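Local coordinates for carboxylic ester hydrolase (Aspergillus niger, PDB 7K4O), which probably hydrolyses the galloyl ester bonds of tannins as a serine esterase and here holds 3,4,5-trihydroxybenzoic acid (gallic acid), at residues A[219-224]-A[323-328]; A[226-231]-A[306-311]; A[312-315]-A[319-322]; A[331-336]-A[348-353]. All coordinates share one frame; numbering follows the deposited sequence.

Contact 1. Residues A[219-224]-A[323-328]. With GDE (3,4,5-trihydroxybenzoic acid), chain J.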
loop_
_atom_site.group_PDB
_atom_site.type_symbol
_atom_site.label_atom_id
_atom_site.label_comp_id
_atom_site.label_asym_id
_atom_site.label_seq_id
_atom_site.Cartn_x
_atom_site.Cartn_y
_atom_site.Cartn_z
ATOM N N GLN A 219 8.332 -3.266 -8.564
ATOM C CA GLN A 219 8.429 -2.179 -9.542
ATOM C C GLN A 219 8.677 -2.790 -10.942
ATOM O O GLN A 219 8.055 -2.356 -11.930
ATOM C CB GLN A 219 9.536 -1.181 -9.221
ATOM C CG GLN A 219 9.481 -0.568 -7.810
ATOM C CD GLN A 219 8.122 -0.046 -7.435
ATOM O OE1 GLN A 219 7.338 0.366 -8.296
ATOM N NE2 GLN A 219 7.885 0.059 -6.114
ATOM N N THR A 220 9.534 -3.788 -11.011
ATOM C CA THR A 220 9.902 -4.357 -12.330
ATOM C C THR A 220 8.696 -5.094 -12.944
ATOM O O THR A 220 8.545 -5.029 -14.194
ATOM C CB THR A 220 11.091 -5.280 -12.211
ATOM O OG1 THR A 220 12.174 -4.591 -11.574
ATOM C CG2 THR A 220 11.548 -5.781 -13.562
ATOM N N GLN A 221 7.857 -5.740 -12.157
ATOM C CA GLN A 221 6.704 -6.508 -12.701
ATOM C C GLN A 221 5.717 -5.583 -13.393
ATOM O O GLN A 221 4.926 -6.104 -14.231
ATOM C CB GLN A 221 6.068 -7.441 -11.680
ATOM C CG GLN A 221 5.366 -6.755 -10.532
ATOM C CD GLN A 221 3.966 -6.277 -10.858
ATOM O OE1 GLN A 221 3.209 -7.005 -11.530
ATOM N NE2 GLN A 221 3.644 -5.038 -10.443
ATOM N N HIS A 222 5.764 -4.282 -13.167
ATOM C CA HIS A 222 4.907 -3.313 -13.872
ATOM C C HIS A 222 5.217 -3.331 -15.394
ATOM O O HIS A 222 4.371 -2.850 -16.142
ATOM C CB HIS A 222 5.060 -1.915 -13.326
ATOM C CG HIS A 222 4.184 -1.614 -12.148
ATOM N ND1 HIS A 222 2.798 -1.586 -12.274
ATOM C CD2 HIS A 222 4.484 -1.294 -10.850
ATOM C CE1 HIS A 222 2.280 -1.203 -11.105
ATOM N NE2 HIS A 222 3.302 -1.034 -10.197
ATOM N N LEU A 223 6.380 -3.853 -15.786
ATOM C CA LEU A 223 6.781 -3.930 -17.228
ATOM C C LEU A 223 6.364 -5.284 -17.770
ATOM O O LEU A 223 6.499 -5.458 -18.973
ATOM C CB LEU A 223 8.295 -3.722 -17.374
ATOM C CG LEU A 223 8.819 -2.340 -17.048
ATOM C CD1 LEU A 223 10.351 -2.261 -17.234
ATOM C CD2 LEU A 223 8.165 -1.261 -17.864
ATOM N N TYR A 224 5.920 -6.239 -16.939
ATOM C CA TYR A 224 5.674 -7.624 -17.411
ATOM C C TYR A 224 4.607 -7.647 -18.537
ATOM O O TYR A 224 4.854 -8.220 -19.632
ATOM C CB TYR A 224 5.267 -8.546 -16.283
ATOM C CG TYR A 224 4.985 -9.950 -16.715
ATOM C CD1 TYR A 224 5.859 -10.638 -17.545
ATOM C CD2 TYR A 224 3.805 -10.571 -16.360
ATOM C CE1 TYR A 224 5.557 -11.916 -17.985
ATOM C CE2 TYR A 224 3.510 -11.852 -16.777
ATOM C CZ TYR A 224 4.362 -12.514 -17.640
ATOM O OH TYR A 224 4.062 -13.810 -18.035
ATOM N N PHE A 323 4.828 -13.405 -9.538
ATOM C CA PHE A 323 3.377 -13.621 -9.747
ATOM C C PHE A 323 2.788 -12.296 -10.101
ATOM O O PHE A 323 3.415 -11.233 -9.971
ATOM C CB PHE A 323 2.742 -14.320 -8.544
ATOM C CG PHE A 323 3.243 -13.807 -7.211
ATOM C CD1 PHE A 323 2.824 -12.576 -6.766
ATOM C CD2 PHE A 323 4.139 -14.529 -6.466
ATOM C CE1 PHE A 323 3.341 -12.057 -5.593
ATOM C CE2 PHE A 323 4.602 -14.043 -5.255
ATOM C CZ PHE A 323 4.208 -12.802 -4.849
ATOM N N SER A 324 1.580 -12.365 -10.615
ATOM C CA SER A 324 0.883 -11.189 -11.130
ATOM C C SER A 324 -0.424 -10.993 -10.356
ATOM O O SER A 324 -0.685 -11.725 -9.371
ATOM C CB SER A 324 0.651 -11.328 -12.629
ATOM O OG SER A 324 0.235 -10.108 -13.189
ATOM N N TYR A 325 -1.161 -10.000 -10.795
ATOM C CA TYR A 325 -2.463 -9.605 -10.207
ATOM C C TYR A 325 -3.432 -10.772 -10.301
ATOM O O TYR A 325 -3.341 -11.636 -11.218
ATOM C CB TYR A 325 -3.005 -8.373 -10.907
ATOM C CG TYR A 325 -1.964 -7.320 -11.120
ATOM C CD1 TYR A 325 -1.504 -6.531 -10.069
ATOM C CD2 TYR A 325 -1.371 -7.129 -12.347
ATOM C CE1 TYR A 325 -0.509 -5.590 -10.247
ATOM C CE2 TYR A 325 -0.363 -6.203 -12.533
ATOM C CZ TYR A 325 0.061 -5.405 -11.486
ATOM O OH TYR A 325 1.019 -4.455 -11.716
ATOM N N GLN A 326 -4.346 -10.819 -9.349
ATOM C CA GLN A 326 -5.390 -11.867 -9.311
ATOM C C GLN A 326 -6.321 -11.726 -10.518
ATOM O O GLN A 326 -6.514 -10.649 -11.064
ATOM C CB GLN A 326 -6.229 -11.740 -8.044
ATOM C CG GLN A 326 -5.502 -12.146 -6.766
ATOM C CD GLN A 326 -4.997 -13.558 -6.776
ATOM O OE1 GLN A 326 -3.821 -13.831 -7.066
ATOM N NE2 GLN A 326 -5.882 -14.506 -6.455
ATOM N N PRO A 327 -6.966 -12.832 -10.935
ATOM C CA PRO A 327 -8.141 -12.694 -11.815
ATOM C C PRO A 327 -9.147 -11.701 -11.201
ATOM O O PRO A 327 -9.250 -11.648 -9.974
ATOM C CB PRO A 327 -8.708 -14.123 -11.856
ATOM C CG PRO A 327 -7.534 -15.004 -11.548
ATOM C CD PRO A 327 -6.674 -14.218 -10.552
ATOM N N THR A 328 -9.786 -10.888 -12.040
ATOM C CA THR A 328 -10.776 -9.796 -11.780
ATOM C C THR A 328 -10.065 -8.459 -11.618
ATOM O O THR A 328 -10.728 -7.451 -11.732
ATOM C CB THR A 328 -11.750 -10.042 -10.620
ATOM O OG1 THR A 328 -11.129 -10.000 -9.342
ATOM C CG2 THR A 328 -12.391 -11.403 -10.654
HETATM O OAA GDE J . 1.708 4.276 -3.873
HETATM O OAB GDE J . 0.168 3.856 -5.405
HETATM O OAC GDE J . 5.874 1.973 -5.823
HETATM O OAD GDE J . 2.140 -0.123 -7.943
HETATM O OAE GDE J . 4.781 0.050 -7.561
HETATM C CAF GDE J . 3.608 2.823 -5.365
HETATM C CAG GDE J . 1.698 1.754 -6.446
HETATM C CAH GDE J . 1.319 3.685 -4.925
HETATM C CAI GDE J . 4.474 1.931 -6.015
HETATM C CAJ GDE J . 2.575 0.876 -7.134
HETATM C CAK GDE J . 2.254 2.739 -5.644
HETATM C CAL GDE J . 3.920 0.959 -6.893
HETATM O O HOH W 1 2.601 -8.541 -13.720
#
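Gln221, on helix 215-221, faces the irregular segment 323-328, and its CA lies 7.6 Å from Ser324 CA. Its first torsion sets CG between the backbone N and the carbonyl carbon (chi1 67°), and a second bend brings the amide back over the ring of His222, with NE2 3.8 Å above that ring's plane and over its centre. From there Gln221 NE2 donates to Tyr325 OH (3.0 Å, N-H...O 156°), the hydroxyl lying close to the amide plane while the phenol ring stands steeply against it, 77° away. The same NE2 also serves Gln218 O. At the other end of the amide, Gln221 OE1 accepts from a water at 2.7 Å, which in turn meets Ser324 OG. His222 NE2 meets the gallate hydroxyl OAD edge-on, near the ring plane, at 2.7 Å. Gln219 grips the neighbouring hydroxyls: OE1 accepts from OAE at 2.7 Å and NE2 donates to OAC at 2.8 Å. Asp333, itself bonded by Tyr325 OH, holds His222 ND1, which probably leaves NE2 oriented toward the trihydroxyphenyl group; Gln221 covers a face of the ring and bonds to Tyr325.

Contact 2. Residues A[226-231]-A[306-311]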
loop_
_atom_site.group_PDB
_atom_site.type_symbol
_atom_site.label_atom_id
_atom_site.label_comp_id
_atom_site.label_asym_id
_atom_site.label_seq_id
_atom_site.Cartn_x
_atom_site.Cartn_y
_atom_site.Cartn_z
ATOM N N ASN A 226 3.645 -5.332 -20.628
ATOM C CA ASN A 226 4.296 -4.719 -21.812
ATOM C C ASN A 226 5.159 -5.773 -22.522
ATOM O O ASN A 226 5.092 -5.877 -23.792
ATOM C CB ASN A 226 5.196 -3.553 -21.446
ATOM C CG ASN A 226 4.531 -2.265 -21.029
ATOM O OD1 ASN A 226 5.142 -1.488 -20.289
ATOM N ND2 ASN A 226 3.323 -2.001 -21.498
ATOM N N VAL A 227 5.956 -6.536 -21.783
ATOM C CA VAL A 227 6.917 -7.475 -22.402
ATOM C C VAL A 227 6.159 -8.695 -22.943
ATOM O O VAL A 227 6.565 -9.249 -23.989
ATOM C CB VAL A 227 8.054 -7.805 -21.434
ATOM C CG1 VAL A 227 8.922 -8.913 -21.973
ATOM C CG2 VAL A 227 8.871 -6.539 -21.148
ATOM N N VAL A 228 5.061 -9.083 -22.310
ATOM C CA VAL A 228 4.197 -10.172 -22.851
ATOM C C VAL A 228 3.668 -9.724 -24.220
ATOM O O VAL A 228 3.687 -10.537 -25.169
ATOM C CB VAL A 228 3.018 -10.523 -21.923
ATOM C CG1 VAL A 228 2.013 -11.423 -22.639
ATOM C CG2 VAL A 228 3.503 -11.195 -20.642
ATOM N N GLU A 229 3.156 -8.516 -24.303
ATOM C CA GLU A 229 2.573 -7.985 -25.560
ATOM C C GLU A 229 3.677 -7.978 -26.633
ATOM O O GLU A 229 3.404 -8.378 -27.790
ATOM C CB GLU A 229 2.006 -6.595 -25.355
ATOM C CG GLU A 229 0.774 -6.595 -24.479
ATOM C CD GLU A 229 0.291 -5.237 -24.019
ATOM O OE1 GLU A 229 0.975 -4.215 -24.238
ATOM O OE2 GLU A 229 -0.819 -5.207 -23.474
ATOM N N LYS A 230 4.865 -7.511 -26.293
ATOM C CA LYS A 230 5.999 -7.470 -27.262
ATOM C C LYS A 230 6.368 -8.889 -27.671
ATOM O O LYS A 230 6.572 -9.138 -28.877
ATOM C CB LYS A 230 7.268 -6.886 -26.646
ATOM C CG LYS A 230 7.398 -5.378 -26.630
ATOM C CD LYS A 230 8.621 -4.973 -25.810
ATOM C CE LYS A 230 9.903 -5.682 -26.203
ATOM N NZ LYS A 230 10.426 -5.114 -27.460
ATOM N N THR A 231 6.509 -9.783 -26.713
ATOM C CA THR A 231 6.977 -11.152 -26.958
ATOM C C THR A 231 5.980 -11.918 -27.858
ATOM O O THR A 231 6.439 -12.642 -28.760
ATOM C CB THR A 231 7.187 -11.889 -25.644
ATOM O OG1 THR A 231 8.175 -11.190 -24.883
ATOM C CG2 THR A 231 7.660 -13.302 -25.870
ATOM N N ALA A 306 -3.692 -12.496 -22.126
ATOM C CA ALA A 306 -4.295 -12.347 -20.786
ATOM C C ALA A 306 -3.822 -13.507 -19.933
ATOM O O ALA A 306 -3.492 -13.296 -18.749
ATOM C CB ALA A 306 -5.800 -12.267 -20.828
ATOM N N LYS A 307 -3.838 -14.726 -20.463
ATOM C CA LYS A 307 -3.472 -15.898 -19.663
ATOM C C LYS A 307 -2.002 -15.770 -19.275
ATOM O O LYS A 307 -1.622 -16.271 -18.200
ATOM C CB LYS A 307 -3.659 -17.215 -20.413
ATOM C CG LYS A 307 -5.084 -17.719 -20.469
ATOM C CD LYS A 307 -5.111 -19.148 -20.942
ATOM C CE LYS A 307 -6.526 -19.668 -20.961
ATOM N NZ LYS A 307 -6.540 -21.111 -21.264
ATOM N N THR A 308 -1.186 -15.261 -20.177
ATOM C CA THR A 308 0.276 -15.169 -19.945
ATOM C C THR A 308 0.526 -14.144 -18.812
ATOM O O THR A 308 1.372 -14.420 -17.961
ATOM C CB THR A 308 1.018 -14.857 -21.252
ATOM O OG1 THR A 308 0.698 -15.925 -22.169
ATOM C CG2 THR A 308 2.506 -14.802 -21.027
ATOM N N ILE A 309 -0.170 -13.019 -18.843
ATOM C CA ILE A 309 -0.067 -11.951 -17.800
ATOM C C ILE A 309 -0.484 -12.570 -16.475
ATOM O O ILE A 309 0.278 -12.525 -15.489
ATOM C CB ILE A 309 -0.894 -10.729 -18.161
ATOM C CG1 ILE A 309 -0.289 -10.004 -19.357
ATOM C CG2 ILE A 309 -1.020 -9.798 -16.949
ATOM C CD1 ILE A 309 -1.165 -8.938 -19.963
ATOM N N ILE A 310 -1.665 -13.169 -16.438
ATOM C CA ILE A 310 -2.167 -13.774 -15.172
ATOM C C ILE A 310 -1.191 -14.807 -14.631
ATOM O O ILE A 310 -1.054 -14.916 -13.404
ATOM C CB ILE A 310 -3.605 -14.285 -15.359
ATOM C CG1 ILE A 310 -4.502 -13.064 -15.527
ATOM C CG2 ILE A 310 -4.059 -15.187 -14.221
ATOM C CD1 ILE A 310 -5.905 -13.366 -15.947
ATOM N N ASN A 311 -0.519 -15.579 -15.488
ATOM C CA ASN A 311 0.378 -16.665 -15.048
ATOM C C ASN A 311 1.682 -16.132 -14.407
ATOM O O ASN A 311 2.361 -16.929 -13.809
ATOM C CB ASN A 311 0.758 -17.546 -16.246
ATOM C CG ASN A 311 1.354 -18.866 -15.839
ATOM O OD1 ASN A 311 0.760 -19.628 -15.071
ATOM N ND2 ASN A 311 2.536 -19.157 -16.352
#
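Val228, Thr308 and Ile309 meet here without any flat side chain. Within helix 224-232 the carbonyl of Val227 is met on both faces: Thr231 N reaches its oxygen from one and Thr231 OG1 from the other, the hydroxyl at 2.7 Å and 37° out of the carbonyl plane. The contact joins helix 224-232 to helix 300-310, with Val228 as the projecting side chain: its CA is 6.8 Å from Ile309 CA. Both methyls of Val228 straddle the Thr308 methyl, CG1 and CG2 each lying 3.8 Å from Thr308 CG2. CG2 also comes to 4.2 Å from Ile309 CG1, approaching that chain at a slant. The Thr308 torsion (chi1 -59°) swings OG1 beside its own backbone N, where it bonds to Glu304 O one turn earlier; CG2, anti to that N, is thereby left facing Val228. Around the contact, Tyr376 of helix 376-390 covers Val228, and Ser225 and Leu232 of helix 224-232 extend the packing onto Ile309 and Thr308. With the Thr308 hydroxyl spent on its own helix, the contact between these segments is made by aliphatic carbons, while Tyr224, at the start of the first helix, adds a hydrogen bond to Thr308 O.

Contact 3. Residues A[312-315]-A[319-322]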
loop_
_atom_site.group_PDB
_atom_site.type_symbol
_atom_site.label_atom_id
_atom_site.label_comp_id
_atom_site.label_asym_id
_atom_site.label_seq_id
_atom_site.Cartn_x
_atom_site.Cartn_y
_atom_site.Cartn_z
ATOM N N GLY A 312 1.990 -14.861 -14.586
ATOM C CA GLY A 312 3.157 -14.224 -13.928
ATOM C C GLY A 312 4.453 -14.451 -14.701
ATOM O O GLY A 312 4.559 -15.404 -15.501
ATOM N N LEU A 313 5.445 -13.632 -14.413
ATOM C CA LEU A 313 6.761 -13.693 -15.101
ATOM C C LEU A 313 7.416 -15.044 -14.881
ATOM O O LEU A 313 7.669 -15.465 -13.731
ATOM C CB LEU A 313 7.646 -12.555 -14.614
ATOM C CG LEU A 313 9.075 -12.600 -15.133
ATOM C CD1 LEU A 313 9.113 -12.406 -16.634
ATOM C CD2 LEU A 313 9.888 -11.518 -14.457
ATOM N N HIS A 314 7.733 -15.709 -16.003
ATOM C CA HIS A 314 8.589 -16.919 -16.036
ATOM C C HIS A 314 9.762 -16.611 -16.979
ATOM O O HIS A 314 9.601 -15.769 -17.850
ATOM C CB HIS A 314 7.814 -18.160 -16.510
ATOM C CG HIS A 314 6.787 -18.668 -15.553
ATOM N ND1 HIS A 314 5.662 -17.929 -15.249
ATOM C CD2 HIS A 314 6.697 -19.825 -14.864
ATOM C CE1 HIS A 314 4.914 -18.639 -14.413
ATOM N NE2 HIS A 314 5.497 -19.816 -14.159
ATOM N N ASP A 315 10.915 -17.161 -16.690
ATOM C CA ASP A 315 12.129 -16.865 -17.475
ATOM C C ASP A 315 12.125 -17.782 -18.721
ATOM O O ASP A 315 11.164 -18.563 -18.915
ATOM C CB ASP A 315 13.382 -17.035 -16.623
ATOM C CG ASP A 315 13.715 -18.434 -16.187
ATOM O OD1 ASP A 315 13.111 -19.431 -16.738
ATOM O OD2 ASP A 315 14.564 -18.568 -15.280
ATOM N N ARG A 319 10.988 -21.173 -15.655
ATOM C CA ARG A 319 11.034 -21.118 -14.174
ATOM C C ARG A 319 10.330 -19.840 -13.726
ATOM O O ARG A 319 10.500 -18.789 -14.354
ATOM C CB ARG A 319 12.477 -21.152 -13.675
ATOM C CG ARG A 319 13.223 -22.454 -13.990
ATOM C CD ARG A 319 14.698 -22.318 -13.613
ATOM N NE ARG A 319 15.341 -21.293 -14.463
ATOM C CZ ARG A 319 16.638 -21.275 -14.836
ATOM N NH1 ARG A 319 17.497 -22.179 -14.395
ATOM N NH2 ARG A 319 17.076 -20.334 -15.652
ATOM N N ARG A 320 9.586 -19.943 -12.622
ATOM C CA ARG A 320 8.785 -18.790 -12.144
ATOM C C ARG A 320 9.690 -17.775 -11.434
ATOM O O ARG A 320 10.401 -18.169 -10.497
ATOM C CB ARG A 320 7.692 -19.236 -11.179
ATOM C CG ARG A 320 6.793 -18.060 -10.788
ATOM C CD ARG A 320 5.657 -18.464 -9.877
ATOM N NE ARG A 320 4.517 -19.045 -10.564
ATOM C CZ ARG A 320 3.522 -18.382 -11.104
ATOM N NH1 ARG A 320 3.523 -17.059 -11.160
ATOM N NH2 ARG A 320 2.509 -19.077 -11.634
ATOM N N VAL A 321 9.579 -16.536 -11.851
ATOM C CA VAL A 321 10.301 -15.387 -11.243
ATOM C C VAL A 321 9.392 -14.652 -10.248
ATOM O O VAL A 321 9.904 -14.268 -9.170
ATOM C CB VAL A 321 10.804 -14.424 -12.315
ATOM C CG1 VAL A 321 11.727 -13.400 -11.679
ATOM C CG2 VAL A 321 11.506 -15.165 -13.469
ATOM N N TYR A 322 8.148 -14.402 -10.616
ATOM C CA TYR A 322 7.222 -13.683 -9.715
ATOM C C TYR A 322 5.797 -14.129 -10.053
ATOM O O TYR A 322 5.599 -15.092 -10.795
ATOM C CB TYR A 322 7.476 -12.171 -9.785
ATOM C CG TYR A 322 7.044 -11.389 -8.543
ATOM C CD1 TYR A 322 7.353 -11.860 -7.284
ATOM C CD2 TYR A 322 6.308 -10.218 -8.648
ATOM C CE1 TYR A 322 6.919 -11.189 -6.139
ATOM C CE2 TYR A 322 5.933 -9.496 -7.511
ATOM C CZ TYR A 322 6.256 -9.992 -6.264
ATOM O OH TYR A 322 5.800 -9.305 -5.147
HETATM O O HOH W 2 4.489 -21.618 -12.606
#
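His314 packs along the backbone and side chain of Arg320, starting at CB, which lies 3.5 Å from Arg319 O. Its CG and CD2 carry one ring face over Arg320 CA, a CH-pi contact with CA offset toward the rim. ND1 turns back within its own segment and donates in the ring plane to Gly312 O at 2.8 Å. CE1 sits over the centre of the Arg320 guanidinium face, 3.6 Å from Arg320 CZ, with ring and guanidinium planes 62° apart. At the tip, NE2 meets a water at 2.6 Å that also takes a weak bond from Arg320 NE. The backbones beneath make a short antiparallel bridge close to a chain reversal: His314 and Arg320 are a non-hydrogen-bonded pair, flanked by Val321 N to Leu313 O (2.9 Å) and Asp315 N to Arg319 O (2.9 Å). Across from the histidine ring, Leu313 CD2 packs on Val321 CB, and Met383 of helix 376-390 touches both residues. Where the chain turns, Arg319 N reaches Asp315 OD1 from above the carboxylate plane. A salt bridge runs beside it: Arg319 NE approaches the syn lone pair of Asp315 OD2 at 2.9 Å, NH2 joins it on the same oxygen, and Lys380 is a further partner of that carboxylate.

Contact 4. Residues A[331-336]-A[348-353]. With GDE (3,4,5-trihydroxybenzoic acid), chain J.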
loop_
_atom_site.group_PDB
_atom_site.type_symbol
_atom_site.label_atom_id
_atom_site.label_comp_id
_atom_site.label_asym_id
_atom_site.label_seq_id
_atom_site.Cartn_x
_atom_site.Cartn_y
_atom_site.Cartn_z
ATOM N N PHE A 331 -6.627 -4.849 -16.275
ATOM C CA PHE A 331 -5.350 -4.989 -17.010
ATOM C C PHE A 331 -4.722 -3.618 -17.238
ATOM O O PHE A 331 -4.477 -3.209 -18.408
ATOM C CB PHE A 331 -5.608 -5.743 -18.327
ATOM C CG PHE A 331 -5.812 -7.214 -18.169
ATOM C CD1 PHE A 331 -7.070 -7.740 -17.919
ATOM C CD2 PHE A 331 -4.757 -8.089 -18.299
ATOM C CE1 PHE A 331 -7.251 -9.098 -17.754
ATOM C CE2 PHE A 331 -4.945 -9.450 -18.135
ATOM C CZ PHE A 331 -6.186 -9.955 -17.867
ATOM N N ASP A 332 -4.359 -2.901 -16.161
ATOM C CA ASP A 332 -3.797 -1.538 -16.280
ATOM C C ASP A 332 -2.390 -1.583 -16.873
ATOM O O ASP A 332 -2.106 -0.754 -17.723
ATOM C CB ASP A 332 -3.767 -0.799 -14.933
ATOM C CG ASP A 332 -5.104 -0.200 -14.527
ATOM O OD1 ASP A 332 -6.102 -0.934 -14.562
ATOM O OD2 ASP A 332 -5.135 0.998 -14.153
ATOM N N ASP A 333 -1.545 -2.499 -16.397
ATOM C CA ASP A 333 -0.152 -2.615 -16.877
ATOM C C ASP A 333 -0.200 -2.868 -18.395
ATOM O O ASP A 333 0.702 -2.371 -19.109
ATOM C CB ASP A 333 0.601 -3.743 -16.198
ATOM C CG ASP A 333 1.148 -3.351 -14.805
ATOM O OD1 ASP A 333 0.987 -2.159 -14.396
ATOM O OD2 ASP A 333 1.748 -4.252 -14.208
ATOM N N ALA A 334 -1.211 -3.610 -18.833
ATOM C CA ALA A 334 -1.310 -4.042 -20.257
ATOM C C ALA A 334 -1.810 -2.920 -21.163
ATOM O O ALA A 334 -1.838 -3.143 -22.424
ATOM C CB ALA A 334 -2.203 -5.261 -20.385
ATOM N N GLU A 335 -2.240 -1.793 -20.620
ATOM C CA GLU A 335 -2.861 -0.695 -21.400
ATOM C C GLU A 335 -2.014 -0.409 -22.648
ATOM O O GLU A 335 -0.781 -0.263 -22.561
ATOM C CB GLU A 335 -3.003 0.595 -20.596
ATOM C CG GLU A 335 -3.892 1.625 -21.295
ATOM C CD GLU A 335 -5.399 1.398 -21.129
ATOM O OE1 GLU A 335 -5.818 0.400 -20.456
ATOM O OE2 GLU A 335 -6.160 2.222 -21.654
ATOM N N THR A 336 -2.673 -0.428 -23.811
ATOM C CA THR A 336 -2.031 -0.087 -25.109
ATOM C C THR A 336 -2.441 1.325 -25.508
ATOM O O THR A 336 -3.298 1.912 -24.873
ATOM C CB THR A 336 -2.441 -1.136 -26.157
ATOM O OG1 THR A 336 -3.873 -1.236 -26.177
ATOM C CG2 THR A 336 -1.831 -2.469 -25.825
ATOM N N ASP A 348 2.457 0.806 -24.928
ATOM C CA ASP A 348 2.390 1.993 -24.048
ATOM C C ASP A 348 3.155 1.656 -22.758
ATOM O O ASP A 348 2.586 0.914 -21.932
ATOM C CB ASP A 348 0.933 2.354 -23.770
ATOM C CG ASP A 348 0.776 3.680 -23.047
ATOM O OD1 ASP A 348 1.805 4.319 -22.725
ATOM O OD2 ASP A 348 -0.388 4.066 -22.815
ATOM N N ILE A 349 4.406 2.100 -22.657
ATOM C CA ILE A 349 5.328 1.641 -21.573
ATOM C C ILE A 349 4.751 2.073 -20.226
ATOM O O ILE A 349 4.490 3.274 -20.050
ATOM C CB ILE A 349 6.757 2.165 -21.787
ATOM C CG1 ILE A 349 7.332 1.578 -23.074
ATOM C CG2 ILE A 349 7.621 1.788 -20.586
ATOM C CD1 ILE A 349 8.599 2.225 -23.539
ATOM N N ASP A 350 4.574 1.117 -19.325
ATOM C CA ASP A 350 4.035 1.416 -17.983
ATOM C C ASP A 350 4.924 2.429 -17.251
ATOM O O ASP A 350 6.127 2.196 -17.114
ATOM C CB ASP A 350 3.908 0.136 -17.194
ATOM C CG ASP A 350 3.221 0.412 -15.879
ATOM O OD1 ASP A 350 1.999 0.395 -15.863
ATOM O OD2 ASP A 350 3.936 0.740 -14.920
ATOM N N GLN A 351 4.308 3.486 -16.737
ATOM C CA GLN A 351 5.000 4.635 -16.118
ATOM C C GLN A 351 5.749 4.159 -14.846
ATOM O O GLN A 351 6.884 4.593 -14.668
ATOM C CB GLN A 351 4.000 5.748 -15.812
ATOM C CG GLN A 351 4.657 7.099 -15.501
ATOM C CD GLN A 351 5.244 7.251 -14.104
ATOM O OE1 GLN A 351 4.765 6.673 -13.136
ATOM N NE2 GLN A 351 6.317 8.026 -13.984
ATOM N N LEU A 352 5.115 3.404 -13.961
ATOM C CA LEU A 352 5.773 3.051 -12.677
ATOM C C LEU A 352 6.936 2.106 -12.953
ATOM O O LEU A 352 8.000 2.249 -12.347
ATOM C CB LEU A 352 4.769 2.410 -11.718
ATOM C CG LEU A 352 3.942 3.408 -10.905
ATOM C CD1 LEU A 352 2.846 2.674 -10.177
ATOM C CD2 LEU A 352 4.794 4.177 -9.894
ATOM N N GLY A 353 6.750 1.141 -13.846
ATOM C CA GLY A 353 7.834 0.218 -14.165
ATOM C C GLY A 353 8.988 0.939 -14.837
ATOM O O GLY A 353 10.155 0.732 -14.452
HETATM O OAA GDE J . 1.708 4.276 -3.873
HETATM O OAB GDE J . 0.168 3.856 -5.405
HETATM O OAC GDE J . 5.874 1.973 -5.823
HETATM O OAD GDE J . 2.140 -0.123 -7.943
HETATM O OAE GDE J . 4.781 0.050 -7.561
HETATM C CAF GDE J . 3.608 2.823 -5.365
HETATM C CAG GDE J . 1.698 1.754 -6.446
HETATM C CAH GDE J . 1.319 3.685 -4.925
HETATM C CAI GDE J . 4.474 1.931 -6.015
HETATM C CAJ GDE J . 2.575 0.876 -7.134
HETATM C CAK GDE J . 2.254 2.739 -5.644
HETATM C CAL GDE J . 3.920 0.959 -6.893
HETATM O O HOH W 3 -0.281 1.721 -18.064
HETATM O O HOH W 4 0.989 0.435 -19.842
HETATM O O HOH W 5 1.172 -1.525 -23.763
#
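Asp348, Asp350 and Asp333 bury the most surface where a type I beta turn, Asp332 to Glu335, meets the N-cap of helix 351-361. Asp348 lays its CB 3.4 Å from Glu335 O, while its backbone is joined to the turn through water. One water bridges Asp348 O and Asp333 O; another accepts from Asp348 N and donates to Glu335 O at 2.6 Å. Asp350 is the N-cap residue. With CG anti to the backbone N (chi1 -174°), its carboxylate lies over the first helical turn, where OD2 uses its anti lone pair to accept a nearly straight bond from Gly353 N (3.0 Å, 170°). The other oxygen, Asp350 OD1, comes within 3.1 Å of Asp333 OD1, the two carboxylate planes 71° apart. Two acceptors of like charge this close should be unfavourable to each other, and the pair may have a raised proton affinity. The donors His222 and Tyr325 on Asp333 would offset it, while the helix end that Asp350 caps would favour negative charge on Asp350. Asn226 of helix 224-232 bonds with both its amide atoms to segment 348-353: OD1 accepts from Asp350 N and ND2 donates to Asp348 O. Two residues into the helix, Leu352 reaches the gallate pocket, its CD1 3.5 Å from ring atom CAJ of the ligand.

All four contacts lie between strands 205-209 and 410-416, neighbours in the central sheet, and so within a large insertion that probably forms the lid over an alpha/beta-hydrolase core. Along the chain, contacts 2 and 3 are nested inside the loop closed by contact 1, and contact 4 follows. Contact 1 is central, its centre about 10 Å from those of contacts 2 and 4 and about 11 Å from that of contact 3. Tyr224 ties it to Thr308 of contact 2 and Gly312 of contact 3. Contacts 3 and 4 stand about 18 Å apart, centre to centre, without touching. Contacts 1 and 4 both reach the gallate, whereas 2 and 3 pack parts of this insertion farther from it.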